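Local coordinates for protein pentafunctional AROM polypeptide (PDB 5SWV) that carries, as part of the fission yeast AROM polypeptide, the dehydroquinate dehydratase and shikimate dehydrogenase activities, two successive steps of the shikimate pathway, at residues 289-294 / 314-319; 15-20 / 223-228; 372-377 / 436-441. All blocks are in the same frame, centred on the assembly; numbering follows the deposited sequence.

Contact 1 of 3, residues 289-294 / 314-319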
ATOM      1  N   ASP A 289       4.627  28.727  19.154  1.00 48.95           N
ATOM      2  CA  ASP A 289       5.702  29.717  19.033  1.00 49.37           C
ATOM      3  C   ASP A 289       7.080  29.099  19.219  1.00 48.09           C
ATOM      4  O   ASP A 289       8.051  29.527  18.584  1.00 47.20           O
ATOM      5  CB  ASP A 289       5.493  30.862  20.043  1.00 50.33           C
ATOM      6  CG  ASP A 289       4.354  31.799  19.649  1.00 51.07           C
ATOM      7  OD1 ASP A 289       4.020  31.906  18.448  1.00 51.50           O
ATOM      8  OD2 ASP A 289       3.793  32.446  20.548  1.00 51.52           O
ATOM      9  N   THR A 290       7.154  28.120  20.113  1.00 47.93           N
ATOM     10  CA  THR A 290       8.331  27.283  20.265  1.00 48.25           C
ATOM     11  C   THR A 290       7.965  25.847  19.927  1.00 48.13           C
ATOM     12  O   THR A 290       6.795  25.467  19.919  1.00 49.31           O
ATOM     13  CB  THR A 290       8.947  27.347  21.696  1.00 48.34           C
ATOM     14  OG1 THR A 290       8.169  26.571  22.621  1.00 49.11           O
ATOM     15  CG2 THR A 290       9.045  28.785  22.195  1.00 48.25           C
ATOM     16  N   VAL A 291       8.992  25.055  19.654  1.00 47.91           N
ATOM     17  CA  VAL A 291       8.847  23.613  19.484  1.00 47.08           C
ATOM     18  C   VAL A 291       8.560  22.884  20.804  1.00 47.22           C
ATOM     19  O   VAL A 291       8.011  21.787  20.798  1.00 45.81           O
ATOM     20  CB  VAL A 291      10.115  23.013  18.828  1.00 46.56           C
ATOM     21  CG1 VAL A 291      11.282  22.946  19.816  1.00 47.12           C
ATOM     22  CG2 VAL A 291       9.816  21.645  18.227  1.00 46.03           C
ATOM     23  N   ASP A 292       8.943  23.480  21.928  1.00 48.77           N
ATOM     24  CA  ASP A 292       8.876  22.782  23.217  1.00 50.25           C
ATOM     25  C   ASP A 292       7.473  22.649  23.746  1.00 49.21           C
ATOM     26  O   ASP A 292       7.204  21.767  24.560  1.00 48.61           O
ATOM     27  CB  ASP A 292       9.759  23.474  24.239  1.00 52.05           C
ATOM     28  CG  ASP A 292      11.199  23.410  23.848  1.00 54.02           C
ATOM     29  OD1 ASP A 292      11.780  22.311  24.014  1.00 56.37           O
ATOM     30  OD2 ASP A 292      11.713  24.428  23.314  1.00 54.74           O
ATOM     31  N   GLU A 293       6.592  23.514  23.253  1.00 49.13           N
ATOM     32  CA  GLU A 293       5.184  23.489  23.594  1.00 49.17           C
ATOM     33  C   GLU A 293       4.431  22.279  23.027  1.00 48.57           C
ATOM     34  O   GLU A 293       3.324  22.001  23.483  1.00 49.09           O
ATOM     35  CB  GLU A 293       4.511  24.796  23.142  1.00 50.38           C
ATOM     36  CG  GLU A 293       4.983  26.039  23.900  1.00 51.02           C
ATOM     37  CD  GLU A 293       4.584  27.341  23.212  1.00 51.96           C
ATOM     38  OE1 GLU A 293       3.553  27.926  23.583  1.00 52.00           O
ATOM     39  OE2 GLU A 293       5.296  27.791  22.293  1.00 53.23           O
ATOM     40  N   VAL A 294       5.012  21.552  22.065  1.00 47.82           N
ATOM     41  CA  VAL A 294       4.354  20.360  21.503  1.00 47.87           C
ATOM     42  C   VAL A 294       4.540  19.106  22.366  1.00 48.41           C
ATOM     43  O   VAL A 294       3.881  18.099  22.136  1.00 47.39           O
ATOM     44  CB  VAL A 294       4.793  20.045  20.040  1.00 47.82           C
ATOM     45  CG1 VAL A 294       4.854  21.310  19.181  1.00 46.79           C
ATOM     46  CG2 VAL A 294       6.116  19.276  19.990  1.00 48.30           C
ATOM     47  N   LEU A 314      13.466  19.733  12.024  1.00 34.54           N
ATOM     48  CA  LEU A 314      14.748  19.344  12.612  1.00 34.95           C
ATOM     49  C   LEU A 314      14.738  19.400  14.138  1.00 34.79           C
ATOM     50  O   LEU A 314      15.241  18.490  14.798  1.00 33.83           O
ATOM     51  CB  LEU A 314      15.894  20.201  12.051  1.00 35.76           C
ATOM     52  CG  LEU A 314      16.241  19.985  10.566  1.00 35.97           C
ATOM     53  CD1 LEU A 314      15.425  20.891   9.642  1.00 36.13           C
ATOM     54  CD2 LEU A 314      17.714  20.218  10.327  1.00 36.18           C
ATOM     55  N   SER A 315      14.161  20.462  14.692  1.00 35.11           N
ATOM     56  CA  SER A 315      14.189  20.678  16.140  1.00 35.48           C
ATOM     57  C   SER A 315      13.305  19.716  16.921  1.00 35.71           C
ATOM     58  O   SER A 315      13.479  19.572  18.119  1.00 36.14           O
ATOM     59  CB  SER A 315      13.818  22.118  16.484  1.00 35.14           C
ATOM     60  OG  SER A 315      12.539  22.425  15.991  1.00 34.68           O
ATOM     61  N   VAL A 316      12.371  19.061  16.247  1.00 36.44           N
ATOM     62  CA  VAL A 316      11.492  18.099  16.898  1.00 37.59           C
ATOM     63  C   VAL A 316      12.193  16.769  17.166  1.00 38.34           C
ATOM     64  O   VAL A 316      11.798  16.039  18.069  1.00 39.04           O
ATOM     65  CB  VAL A 316      10.195  17.873  16.070  1.00 37.44           C
ATOM     66  CG1 VAL A 316      10.410  16.898  14.914  1.00 37.05           C
ATOM     67  CG2 VAL A 316       9.062  17.410  16.962  1.00 38.05           C
ATOM     68  N   MET A 317      13.219  16.463  16.378  1.00 39.23           N
ATOM     69  CA  MET A 317      13.937  15.176  16.465  1.00 40.35           C
ATOM     70  C   MET A 317      14.511  14.874  17.850  1.00 40.82           C
ATOM     71  O   MET A 317      14.631  13.716  18.228  1.00 39.93           O
ATOM     72  CB  MET A 317      15.047  15.118  15.414  1.00 40.85           C
ATOM     73  CG  MET A 317      14.494  15.046  14.007  1.00 41.51           C
ATOM     74  SD  MET A 317      15.713  15.298  12.715  1.00 42.84           S
ATOM     75  CE  MET A 317      16.602  13.743  12.824  1.00 42.26           C
ATOM     76  N   LYS A 318      14.889  15.931  18.562  1.00 42.28           N
ATOM     77  CA  LYS A 318      15.056  15.945  20.023  1.00 44.27           C
ATOM     78  C   LYS A 318      14.191  14.916  20.789  1.00 44.12           C
ATOM     79  O   LYS A 318      14.716  14.119  21.575  1.00 46.11           O
ATOM     80  CB  LYS A 318      14.691  17.347  20.533  1.00 46.60           C
ATOM     81  CG  LYS A 318      15.549  17.879  21.665  1.00 49.09           C
ATOM     82  CD  LYS A 318      14.860  19.015  22.446  1.00 51.75           C
ATOM     83  CE  LYS A 318      14.371  20.183  21.585  1.00 53.01           C
ATOM     84  NZ  LYS A 318      15.421  20.724  20.662  1.00 53.59           N
ATOM     85  N   PHE A 319      12.878  14.937  20.535  1.00 41.30           N
ATOM     86  CA  PHE A 319      11.909  14.165  21.305  1.00 40.62           C
ATOM     87  C   PHE A 319      11.670  12.750  20.820  1.00 40.15           C
ATOM     88  O   PHE A 319      10.842  12.038  21.404  1.00 41.19           O
ATOM     89  CB  PHE A 319      10.540  14.858  21.295  1.00 40.63           C
ATOM     90  CG  PHE A 319      10.554  16.247  21.837  1.00 40.70           C
ATOM     91  CD1 PHE A 319      10.844  16.477  23.175  1.00 41.40           C
ATOM     92  CD2 PHE A 319      10.249  17.330  21.020  1.00 40.79           C
ATOM     93  CE1 PHE A 319      10.847  17.765  23.686  1.00 42.10           C
ATOM     94  CE2 PHE A 319      10.251  18.621  21.523  1.00 41.61           C
ATOM     95  CZ  PHE A 319      10.551  18.841  22.858  1.00 42.29           C
TER
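V291 and F319 are the main partners here, joining two loops of the substrate-binding domain of a shikimate dehydrogenase: one follows strand 282-285, the other follows strand 303-308 and carries a type I turn from L314 to M317. The apolar contact comes first. V291 CG2 is anti to its own backbone N and is the branch that meets 314-319, 4.4 Å from V316 CB. F319 CE2 lies 4.5 Å from V291 CG2 and equally far from V294 CG2, the latter coming at the ring obliquely. Q295 and L298 of helix 295-298 also touch the F319 ring, so the contact continues into that short helix.

The polar side chains add contacts but no hydrogen bond between the segments. S315 OG sits 3.6 Å from V291 CG2. D292 OD1 reaches the edge of the F319 ring near its plane, 3.9 Å from CZ, with the carboxylate turned 85° from the ring. K318 CD lies over one ring face, offset toward the rim; beyond it the chain bends at chi3 and chi4, and NZ makes a weak bond back to S315 O. K318 NZ remains 5.2 Å from D292 OD1, so any attraction between the charges is probably modest.

Within 289-294, hydrogen bonds hold the turn that presents V291 and D292. V294 N donates to V291 O, and E293 OE2 accepts from T290 OG1 as well as from T290 N, the latter bond being 2.9 Å long, with T290 N almost on the extension of the E293 CD-OE2 bond.

Contact 2 of 3, residues 15-20 / 223-228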
ATOM      1  N   LEU A  15      -8.750  -8.172   0.319  1.00 31.79           N
ATOM      2  CA  LEU A  15      -9.882  -8.023  -0.579  1.00 31.60           C
ATOM      3  C   LEU A  15     -10.177  -9.336  -1.284  1.00 31.44           C
ATOM      4  O   LEU A  15      -9.272  -9.967  -1.806  1.00 30.88           O
ATOM      5  CB  LEU A  15      -9.599  -6.942  -1.633  1.00 31.43           C
ATOM      6  CG  LEU A  15     -10.801  -6.549  -2.496  1.00 31.57           C
ATOM      7  CD1 LEU A  15     -11.791  -5.723  -1.682  1.00 31.98           C
ATOM      8  CD2 LEU A  15     -10.381  -5.800  -3.740  1.00 31.60           C
ATOM      9  N   THR A  16     -11.454  -9.719  -1.318  1.00 31.67           N
ATOM     10  CA  THR A  16     -11.900 -10.890  -2.074  1.00 31.81           C
ATOM     11  C   THR A  16     -12.285 -10.468  -3.495  1.00 32.21           C
ATOM     12  O   THR A  16     -13.448 -10.202  -3.782  1.00 32.10           O
ATOM     13  CB  THR A  16     -13.071 -11.587  -1.364  1.00 31.85           C
ATOM     14  OG1 THR A  16     -14.135 -10.646  -1.125  1.00 31.74           O
ATOM     15  CG2 THR A  16     -12.605 -12.160  -0.036  1.00 31.71           C
ATOM     16  N   LEU A  17     -11.291 -10.396  -4.383  1.00 32.90           N
ATOM     17  CA  LEU A  17     -11.511  -9.903  -5.745  1.00 33.51           C
ATOM     18  C   LEU A  17     -12.173 -10.979  -6.597  1.00 33.94           C
ATOM     19  O   LEU A  17     -11.574 -12.010  -6.891  1.00 33.98           O
ATOM     20  CB  LEU A  17     -10.201  -9.465  -6.376  1.00 33.77           C
ATOM     21  CG  LEU A  17     -10.324  -8.554  -7.585  1.00 34.18           C
ATOM     22  CD1 LEU A  17     -10.958  -7.226  -7.196  1.00 34.67           C
ATOM     23  CD2 LEU A  17      -8.941  -8.332  -8.165  1.00 34.21           C
ATOM     24  N   ASN A  18     -13.417 -10.728  -6.986  1.00 34.55           N
ATOM     25  CA  ASN A  18     -14.257 -11.740  -7.595  1.00 34.63           C
ATOM     26  C   ASN A  18     -14.988 -11.230  -8.824  1.00 34.89           C
ATOM     27  O   ASN A  18     -16.129 -11.620  -9.095  1.00 35.29           O
ATOM     28  CB  ASN A  18     -15.223 -12.283  -6.545  1.00 35.03           C
ATOM     29  CG  ASN A  18     -16.174 -11.229  -6.003  1.00 35.32           C
ATOM     30  OD1 ASN A  18     -15.938 -10.026  -6.121  1.00 35.40           O
ATOM     31  ND2 ASN A  18     -17.264 -11.689  -5.398  1.00 35.67           N
ATOM     32  N   TYR A  19     -14.318 -10.365  -9.578  1.00 34.96           N
ATOM     33  CA  TYR A  19     -14.769 -10.029 -10.916  1.00 35.50           C
ATOM     34  C   TYR A  19     -14.570 -11.248 -11.806  1.00 35.27           C
ATOM     35  O   TYR A  19     -13.708 -12.072 -11.525  1.00 36.00           O
ATOM     36  CB  TYR A  19     -13.938  -8.898 -11.493  1.00 35.84           C
ATOM     37  CG  TYR A  19     -14.198  -7.526 -10.925  1.00 36.50           C
ATOM     38  CD1 TYR A  19     -15.275  -6.766 -11.374  1.00 36.86           C
ATOM     39  CD2 TYR A  19     -13.333  -6.951  -9.988  1.00 36.31           C
ATOM     40  CE1 TYR A  19     -15.494  -5.484 -10.899  1.00 36.98           C
ATOM     41  CE2 TYR A  19     -13.552  -5.671  -9.501  1.00 36.30           C
ATOM     42  CZ  TYR A  19     -14.634  -4.944  -9.965  1.00 36.91           C
ATOM     43  OH  TYR A  19     -14.881  -3.678  -9.504  1.00 37.93           O
ATOM     44  N   PRO A  20     -15.331 -11.356 -12.898  1.00 35.58           N
ATOM     45  CA  PRO A  20     -15.034 -12.368 -13.908  1.00 35.84           C
ATOM     46  C   PRO A  20     -13.770 -12.117 -14.709  1.00 35.98           C
ATOM     47  O   PRO A  20     -13.242 -13.059 -15.280  1.00 36.29           O
ATOM     48  CB  PRO A  20     -16.230 -12.301 -14.857  1.00 36.31           C
ATOM     49  CG  PRO A  20     -17.199 -11.361 -14.251  1.00 36.01           C
ATOM     50  CD  PRO A  20     -16.453 -10.503 -13.303  1.00 36.09           C
ATOM     51  N   PRO A 223     -18.146  -1.983  -2.232  1.00 40.32           N
ATOM     52  CA  PRO A 223     -19.446  -1.838  -2.952  1.00 40.55           C
ATOM     53  C   PRO A 223     -19.431  -1.983  -4.489  1.00 40.71           C
ATOM     54  O   PRO A 223     -20.452  -2.350  -5.091  1.00 40.73           O
ATOM     55  CB  PRO A 223     -19.895  -0.425  -2.562  1.00 40.38           C
ATOM     56  CG  PRO A 223     -19.294  -0.204  -1.211  1.00 40.29           C
ATOM     57  CD  PRO A 223     -17.967  -0.908  -1.229  1.00 40.39           C
ATOM     58  N   LEU A 224     -18.288  -1.672  -5.090  1.00 40.45           N
ATOM     59  CA  LEU A 224     -18.051  -1.808  -6.522  1.00 41.30           C
ATOM     60  C   LEU A 224     -17.807  -3.241  -7.021  1.00 41.46           C
ATOM     61  O   LEU A 224     -17.918  -3.494  -8.224  1.00 43.37           O
ATOM     62  CB  LEU A 224     -16.876  -0.912  -6.940  1.00 41.77           C
ATOM     63  CG  LEU A 224     -17.061   0.597  -6.672  1.00 42.59           C
ATOM     64  CD1 LEU A 224     -15.867   1.399  -7.170  1.00 42.07           C
ATOM     65  CD2 LEU A 224     -18.365   1.144  -7.264  1.00 43.03           C
ATOM     66  N   LEU A 225     -17.480  -4.173  -6.129  1.00 40.44           N
ATOM     67  CA  LEU A 225     -17.331  -5.563  -6.532  1.00 40.14           C
ATOM     68  C   LEU A 225     -18.721  -6.114  -6.781  1.00 40.63           C
ATOM     69  O   LEU A 225     -19.679  -5.618  -6.201  1.00 41.78           O
ATOM     70  CB  LEU A 225     -16.621  -6.373  -5.460  1.00 39.91           C
ATOM     71  CG  LEU A 225     -15.232  -5.889  -5.052  1.00 39.54           C
ATOM     72  CD1 LEU A 225     -14.562  -6.940  -4.185  1.00 39.45           C
ATOM     73  CD2 LEU A 225     -14.368  -5.587  -6.260  1.00 39.82           C
ATOM     74  N   PRO A 226     -18.845  -7.124  -7.661  1.00 40.55           N
ATOM     75  CA  PRO A 226     -20.185  -7.546  -8.051  1.00 40.57           C
ATOM     76  C   PRO A 226     -20.994  -8.224  -6.945  1.00 40.66           C
ATOM     77  O   PRO A 226     -22.220  -8.174  -6.989  1.00 41.68           O
ATOM     78  CB  PRO A 226     -19.933  -8.495  -9.223  1.00 40.21           C
ATOM     79  CG  PRO A 226     -18.570  -9.011  -8.991  1.00 40.58           C
ATOM     80  CD  PRO A 226     -17.806  -7.878  -8.380  1.00 40.51           C
ATOM     81  N   SER A 227     -20.332  -8.829  -5.962  1.00 39.96           N
ATOM     82  CA  SER A 227     -21.043  -9.559  -4.901  1.00 39.67           C
ATOM     83  C   SER A 227     -20.131  -9.826  -3.719  1.00 39.47           C
ATOM     84  O   SER A 227     -18.910  -9.698  -3.842  1.00 39.56           O
ATOM     85  CB  SER A 227     -21.597 -10.898  -5.431  1.00 39.11           C
ATOM     86  OG  SER A 227     -20.608 -11.665  -6.100  1.00 37.98           O
ATOM     87  N   LYS A 228     -20.729 -10.191  -2.584  1.00 38.99           N
ATOM     88  CA  LYS A 228     -19.966 -10.679  -1.443  1.00 38.60           C
ATOM     89  C   LYS A 228     -19.475 -12.064  -1.762  1.00 38.25           C
ATOM     90  O   LYS A 228     -20.162 -12.836  -2.435  1.00 39.16           O
ATOM     91  CB  LYS A 228     -20.815 -10.765  -0.184  1.00 39.54           C
ATOM     92  CG  LYS A 228     -21.307  -9.424   0.318  1.00 40.64           C
ATOM     93  CD  LYS A 228     -22.256  -9.584   1.490  1.00 41.50           C
ATOM     94  CE  LYS A 228     -22.985  -8.280   1.744  1.00 42.38           C
ATOM     95  NZ  LYS A 228     -23.809  -8.402   2.971  1.00 43.77           N
TER
HETATM   96  O   HOH W   1     -16.172  -9.567  -2.917  1.00 22.94           O
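A chi1 of 63° sets N18 CG between its backbone N and carbonyl carbon, and L225 meets it from across with CG anti to the carbonyl carbon and CD1 anti to CA (chi2 -169°). N18 ND2 then donates to S227 O at 3.0 Å, a nearly straight bond (164°) with the acceptor close to the amide plane but the donor well above the plane of the carbonyl. The two methyls of L225 part company. CD1 meets L15 CD1 tip to tip at 3.9 Å and also nears T16 O, whereas CD2 packs on L17 CD1 and obliquely against Y19 CE2.

The family is a type I dehydroquinase with a TIM-barrel fold, and strands 13-17 and 218-220 are neighbours where the barrel closes. The contact joins the carboxyl end of the first to the loop leaving the second; T16 and V220 pair through their backbones. In such barrels this end of the strands is where the active site lies.

P226 and N18 lie alongside with their side chains pointing opposite ways, P226 CG 3.6 Å from N18 O, and P226 CD sits over one face of the Y19 ring, toward the rim; D24 and A25 of helix 22-25 also touch Y19. Water 1 links the segments: it lies 2.9 Å from S227 O, to which it appears to donate, and is bonded to T16 OG1, a hydroxyl that is further hydrogen-bonded to Q233 NE2 and V220 O.

Contact 3 of 3, residues 372-377 / 436-441; sequences DTNGLV and SSVTLS
The flat amide of N374 points its nitrogen at 436-441: ND2 donates to T439 O at 3.2 Å (149°), the acceptor somewhat out of the amide plane and the donor above the plane of the T439 carbonyl. V438 CG1, 4.0 Å from ND2, lies well out of the amide plane on the side away from T439 O; R398 of the neighbouring strand also touches N374. S441 N donates to N374 O at 2.9 Å, and L440 CA adds a CH...O contact to the same oxygen.

Water 2 sits beside these two bonds. It accepts from N374 N at 3.0 Å, donates to T439 O and is bonded to S441 OG. S441 OG also rests against T373 CG2, while T373 OG1 turns to L370 O. L440 CD2 lies near G375 O and 4.3 Å from L376 CB.

Strands 374-378 and 440-445, first and fourth of the six-stranded parallel sheet, adjoin at its centre, as in the Rossmann-like nucleotide-binding domain of shikimate dehydrogenases. The piece 438-441, still turning into its strand, runs 96° from 373-376. A side-chain amide and a water thus take up polar backbone atoms where the two strands begin: T439 O receives two donors, and N374 is held through its N, O and ND2.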
ATOM      1  N   ASP A 372      16.703   1.090 -15.490  1.00 55.78           N
ATOM      2  CA  ASP A 372      17.657   1.407 -16.543  1.00 54.58           C
ATOM      3  C   ASP A 372      17.170   2.491 -17.500  1.00 51.72           C
ATOM      4  O   ASP A 372      17.266   2.331 -18.706  1.00 53.06           O
ATOM      5  CB  ASP A 372      18.063   0.131 -17.299  1.00 56.27           C
ATOM      6  CG  ASP A 372      18.849  -0.845 -16.432  1.00 58.55           C
ATOM      7  OD1 ASP A 372      19.561  -0.418 -15.488  1.00 58.34           O
ATOM      8  OD2 ASP A 372      18.776  -2.056 -16.728  1.00 61.42           O
ATOM      9  N   THR A 373      16.637   3.580 -16.953  1.00 47.95           N
ATOM     10  CA  THR A 373      16.213   4.748 -17.743  1.00 45.57           C
ATOM     11  C   THR A 373      16.999   5.964 -17.294  1.00 43.19           C
ATOM     12  O   THR A 373      17.785   5.883 -16.364  1.00 42.80           O
ATOM     13  CB  THR A 373      14.714   5.048 -17.560  1.00 45.53           C
ATOM     14  OG1 THR A 373      14.405   5.163 -16.159  1.00 44.96           O
ATOM     15  CG2 THR A 373      13.892   3.956 -18.176  1.00 45.79           C
ATOM     16  N   ASN A 374      16.785   7.087 -17.962  1.00 41.25           N
ATOM     17  CA  ASN A 374      17.437   8.322 -17.597  1.00 40.68           C
ATOM     18  C   ASN A 374      16.460   9.295 -16.989  1.00 39.88           C
ATOM     19  O   ASN A 374      15.341   9.434 -17.481  1.00 40.45           O
ATOM     20  CB  ASN A 374      18.062   8.953 -18.824  1.00 41.34           C
ATOM     21  CG  ASN A 374      18.987   8.005 -19.550  1.00 41.54           C
ATOM     22  OD1 ASN A 374      19.788   7.283 -18.941  1.00 42.26           O
ATOM     23  ND2 ASN A 374      18.873   7.986 -20.852  1.00 41.28           N
ATOM     24  N   GLY A 375      16.901   9.984 -15.936  1.00 38.48           N
ATOM     25  CA  GLY A 375      16.092  10.981 -15.255  1.00 37.65           C
ATOM     26  C   GLY A 375      16.771  12.331 -15.169  1.00 36.77           C
ATOM     27  O   GLY A 375      17.955  12.454 -15.454  1.00 37.14           O
ATOM     28  N   LEU A 376      16.007  13.341 -14.770  1.00 35.58           N
ATOM     29  CA  LEU A 376      16.525  14.670 -14.541  1.00 35.14           C
ATOM     30  C   LEU A 376      15.881  15.261 -13.304  1.00 35.01           C
ATOM     31  O   LEU A 376      14.661  15.246 -13.168  1.00 35.10           O
ATOM     32  CB  LEU A 376      16.230  15.579 -15.726  1.00 35.59           C
ATOM     33  CG  LEU A 376      16.541  17.067 -15.510  1.00 35.24           C
ATOM     34  CD1 LEU A 376      18.042  17.261 -15.469  1.00 35.42           C
ATOM     35  CD2 LEU A 376      15.890  17.914 -16.586  1.00 35.41           C
ATOM     36  N   VAL A 377      16.713  15.809 -12.424  1.00 34.51           N
ATOM     37  CA  VAL A 377      16.269  16.554 -11.264  1.00 33.46           C
ATOM     38  C   VAL A 377      16.802  17.966 -11.452  1.00 33.53           C
ATOM     39  O   VAL A 377      17.973  18.154 -11.814  1.00 33.33           O
ATOM     40  CB  VAL A 377      16.838  15.939  -9.972  1.00 33.64           C
ATOM     41  CG1 VAL A 377      16.507  16.802  -8.750  1.00 33.75           C
ATOM     42  CG2 VAL A 377      16.342  14.504  -9.790  1.00 33.40           C
ATOM     43  N   SER A 436      22.442  15.235 -26.413  1.00 81.05           N
ATOM     44  CA  SER A 436      21.604  15.117 -27.618  1.00 80.98           C
ATOM     45  C   SER A 436      20.916  13.754 -27.714  1.00 79.18           C
ATOM     46  O   SER A 436      19.720  13.675 -28.018  1.00 77.97           O
ATOM     47  CB  SER A 436      22.443  15.369 -28.879  1.00 81.92           C
ATOM     48  OG  SER A 436      23.618  14.575 -28.882  1.00 81.75           O
ATOM     49  N   SER A 437      21.677  12.699 -27.417  1.00 76.85           N
ATOM     50  CA  SER A 437      21.172  11.323 -27.426  1.00 75.42           C
ATOM     51  C   SER A 437      20.574  10.850 -26.080  1.00 72.03           C
ATOM     52  O   SER A 437      20.347   9.646 -25.905  1.00 72.90           O
ATOM     53  CB  SER A 437      22.300  10.375 -27.861  1.00 75.90           C
ATOM     54  OG  SER A 437      23.359  10.393 -26.916  1.00 76.58           O
ATOM     55  N   VAL A 438      20.293  11.774 -25.152  1.00 67.23           N
ATOM     56  CA  VAL A 438      19.706  11.423 -23.847  1.00 63.45           C
ATOM     57  C   VAL A 438      18.175  11.535 -23.849  1.00 58.69           C
ATOM     58  O   VAL A 438      17.608  12.634 -23.756  1.00 57.96           O
ATOM     59  CB  VAL A 438      20.299  12.269 -22.703  1.00 64.01           C
ATOM     60  CG1 VAL A 438      19.639  11.921 -21.370  1.00 63.91           C
ATOM     61  CG2 VAL A 438      21.796  12.033 -22.610  1.00 64.29           C
ATOM     62  N   THR A 439      17.532  10.377 -23.948  1.00 54.37           N
ATOM     63  CA  THR A 439      16.081  10.260 -23.891  1.00 52.02           C
ATOM     64  C   THR A 439      15.643  10.069 -22.439  1.00 49.25           C
ATOM     65  O   THR A 439      16.011   9.088 -21.798  1.00 48.04           O
ATOM     66  CB  THR A 439      15.620   9.070 -24.748  1.00 51.46           C
ATOM     67  OG1 THR A 439      16.208   9.191 -26.048  1.00 51.85           O
ATOM     68  CG2 THR A 439      14.093   9.015 -24.864  1.00 50.91           C
ATOM     69  N   LEU A 440      14.859  11.012 -21.929  1.00 47.57           N
ATOM     70  CA  LEU A 440      14.439  11.007 -20.520  1.00 46.19           C
ATOM     71  C   LEU A 440      13.105  10.293 -20.332  1.00 44.38           C
ATOM     72  O   LEU A 440      12.221  10.379 -21.186  1.00 44.32           O
ATOM     73  CB  LEU A 440      14.310  12.438 -20.008  1.00 46.28           C
ATOM     74  CG  LEU A 440      15.577  13.287 -20.082  1.00 46.75           C
ATOM     75  CD1 LEU A 440      15.243  14.754 -19.892  1.00 46.71           C
ATOM     76  CD2 LEU A 440      16.581  12.808 -19.040  1.00 47.16           C
ATOM     77  N   SER A 441      12.979   9.587 -19.212  1.00 42.14           N
ATOM     78  CA  SER A 441      11.733   8.938 -18.813  1.00 40.84           C
ATOM     79  C   SER A 441      11.054   9.583 -17.588  1.00 39.42           C
ATOM     80  O   SER A 441       9.890   9.284 -17.310  1.00 39.52           O
ATOM     81  CB  SER A 441      12.000   7.458 -18.534  1.00 41.01           C
ATOM     82  OG  SER A 441      12.388   6.788 -19.719  1.00 41.19           O
TER
HETATM   83  O   HOH W   2      14.995   6.872 -20.418  1.00 31.57           O

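How the contacts relate
From the N terminus the chain first closes contact 2, where 15-20 meets 223-228 after some 200 residues and seals the first strand of the dehydroquinase barrel against the exit of its last. Contact 1 follows, a short closure of about 20 residues joining two loops of the shikimate dehydrogenase substrate-binding domain. Contact 3 comes last, joining the starts of two adjacent central strands after the intervening chain has laid down strands 398-403 and 422-426. The three closures stand in series; none nests in or crosses another. They lie far apart, centres 40 to 47 Å from each other, and even contacts 1 and 3 keep about 19 Å between nearest atoms.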